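Long-range contact in monalysin (Pseudomonas entomophila, PDB 4MKO), which forms beta-barrel pores in host membranes and contributes to intestinal damage and lethality in Drosophila: residues 137-142 against 193-198. Sequence-based numbering, arbitrary orientation.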
loop_
_atom_site.group_PDB
_atom_site.type_symbol
_atom_site.label_atom_id
_atom_site.label_comp_id
_atom_site.label_asym_id
_atom_site.label_seq_id
_atom_site.Cartn_x
_atom_site.Cartn_y
_atom_site.Cartn_z
ATOM N N THR A 137 5.126 -23.868 13.755
ATOM C CA THR A 137 5.144 -23.416 12.376
ATOM C C THR A 137 4.680 -21.970 12.432
ATOM O O THR A 137 3.672 -21.670 13.078
ATOM C CB THR A 137 4.304 -24.320 11.473
ATOM O OG1 THR A 137 4.825 -25.647 11.570
ATOM C CG2 THR A 137 4.342 -23.879 10.024
ATOM N N PHE A 138 5.438 -21.087 11.798
ATOM C CA PHE A 138 5.205 -19.642 11.832
ATOM C C PHE A 138 5.234 -19.043 10.442
ATOM O O PHE A 138 5.997 -19.490 9.578
ATOM C CB PHE A 138 6.273 -18.947 12.711
ATOM C CG PHE A 138 6.490 -19.635 14.041
ATOM C CD1 PHE A 138 5.602 -19.447 15.090
ATOM C CD2 PHE A 138 7.520 -20.557 14.206
ATOM C CE1 PHE A 138 5.770 -20.127 16.307
ATOM C CE2 PHE A 138 7.697 -21.225 15.425
ATOM C CZ PHE A 138 6.821 -21.001 16.470
ATOM N N VAL A 139 4.407 -18.017 10.240
ATOM C CA VAL A 139 4.305 -17.303 8.965
ATOM C C VAL A 139 4.733 -15.877 9.226
ATOM O O VAL A 139 4.329 -15.280 10.223
ATOM C CB VAL A 139 2.890 -17.366 8.319
ATOM C CG1 VAL A 139 2.937 -16.837 6.886
ATOM C CG2 VAL A 139 2.318 -18.795 8.348
ATOM N N ILE A 140 5.570 -15.356 8.342
ATOM C CA ILE A 140 6.081 -13.998 8.398
ATOM C C ILE A 140 5.415 -13.189 7.305
ATOM O O ILE A 140 5.362 -13.633 6.155
ATOM C CB ILE A 140 7.616 -13.990 8.239
ATOM C CG1 ILE A 140 8.262 -14.919 9.300
ATOM C CG2 ILE A 140 8.158 -12.547 8.315
ATOM C CD1 ILE A 140 9.782 -15.102 9.150
ATOM N N TYR A 141 4.967 -11.975 7.656
ATOM C CA TYR A 141 4.354 -11.047 6.697
ATOM C C TYR A 141 5.000 -9.683 6.842
ATOM O O TYR A 141 5.534 -9.382 7.908
ATOM C CB TYR A 141 2.855 -10.862 6.993
ATOM C CG TYR A 141 2.056 -12.134 7.138
ATOM C CD1 TYR A 141 1.442 -12.725 6.037
ATOM C CD2 TYR A 141 1.878 -12.729 8.387
ATOM C CE1 TYR A 141 0.680 -13.890 6.174
ATOM C CE2 TYR A 141 1.125 -13.894 8.533
ATOM C CZ TYR A 141 0.498 -14.450 7.431
ATOM O OH TYR A 141 -0.252 -15.595 7.598
ATOM N N GLN A 142 4.924 -8.841 5.799
ATOM C CA GLN A 142 5.405 -7.452 5.870
ATOM C C GLN A 142 4.222 -6.523 5.567
ATOM O O GLN A 142 3.418 -6.813 4.675
ATOM C CB GLN A 142 6.541 -7.175 4.886
ATOM C CG GLN A 142 7.172 -5.782 5.068
ATOM C CD GLN A 142 8.418 -5.521 4.263
ATOM O OE1 GLN A 142 8.854 -6.329 3.430
ATOM N NE2 GLN A 142 9.025 -4.377 4.511
ATOM N N SER A 193 -1.462 -21.572 13.313
ATOM C CA SER A 193 -2.803 -21.680 13.906
ATOM C C SER A 193 -3.522 -20.312 13.967
ATOM O O SER A 193 -4.753 -20.283 13.925
ATOM C CB SER A 193 -2.723 -22.287 15.305
ATOM O OG SER A 193 -1.933 -21.489 16.173
ATOM N N ASN A 194 -2.763 -19.190 14.094
ATOM C CA ASN A 194 -3.311 -17.825 14.134
ATOM C C ASN A 194 -3.181 -17.139 12.756
ATOM O O ASN A 194 -3.343 -15.914 12.629
ATOM C CB ASN A 194 -2.644 -16.986 15.240
ATOM C CG ASN A 194 -3.484 -15.802 15.686
ATOM O OD1 ASN A 194 -4.515 -15.947 16.355
ATOM N ND2 ASN A 194 -3.095 -14.603 15.274
ATOM N N ALA A 195 -2.907 -17.943 11.717
ATOM C CA ALA A 195 -2.736 -17.418 10.375
ATOM C C ALA A 195 -3.870 -17.794 9.438
ATOM O O ALA A 195 -4.422 -18.893 9.515
ATOM C CB ALA A 195 -1.411 -17.887 9.797
ATOM N N VAL A 196 -4.199 -16.864 8.540
ATOM C CA VAL A 196 -5.171 -17.054 7.463
ATOM C C VAL A 196 -4.442 -16.719 6.159
ATOM O O VAL A 196 -3.354 -16.130 6.207
ATOM C CB VAL A 196 -6.483 -16.239 7.641
ATOM C CG1 VAL A 196 -7.353 -16.834 8.745
ATOM C CG2 VAL A 196 -6.203 -14.757 7.892
ATOM N N THR A 197 -5.024 -17.083 5.005
ATOM C CA THR A 197 -4.400 -16.777 3.721
ATOM C C THR A 197 -4.325 -15.256 3.542
ATOM O O THR A 197 -5.352 -14.577 3.667
ATOM C CB THR A 197 -5.081 -17.524 2.574
ATOM O OG1 THR A 197 -5.070 -18.916 2.905
ATOM C CG2 THR A 197 -4.360 -17.317 1.236
ATOM N N PRO A 198 -3.113 -14.697 3.348
ATOM C CA PRO A 198 -3.022 -13.240 3.214
ATOM C C PRO A 198 -3.583 -12.748 1.892
ATOM O O PRO A 198 -3.750 -13.496 0.925
ATOM C CB PRO A 198 -1.515 -12.961 3.324
ATOM C CG PRO A 198 -0.876 -14.201 2.786
ATOM C CD PRO A 198 -1.780 -15.335 3.225
HETATM O O HOH W 1 -0.662 -17.709 5.775
HETATM O O HOH W 2 -2.693 -14.326 8.987
#
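Val139 and Tyr141 project from one face of strand 136-151 onto Ala195 and Pro198, in the loop that leaves strand 173-191 and leads to helix 201-211. The strand belongs to the long, curved mixed sheet of this aerolysin-like toxin, where it runs antiparallel to strands 46-67 and 173-191. Val139, a branched residue at home in a buried strand, sets CG2 4.1 Å from Ala195 CB, and its side chain also touches Tyr61 and Thr64 of strand 46-67. Tyr141 carries most of the contact. With CG anti to the carbonyl carbon and beside the backbone N (chi1 -51°), its ring reaches across to the loop. Pro198, a compact apolar ring, crosses it at about a right angle: Pro198 CG lies in plane at the tyrosine edge, 3.7 Å from Tyr141 CE1. A tyrosine suits this buried place beside bound water, being apolar along its ring and polar at its tip. The methyl of Ala195, small and apolar, lies against the hydroxyl, its CB 3.4 Å from Tyr141 OH. Two waters join this hydroxyl to the backbone of Val196: one, 2.8 Å from Tyr141 OH, donates to Val196 O, and the other accepts from Val196 N at 3.0 Å.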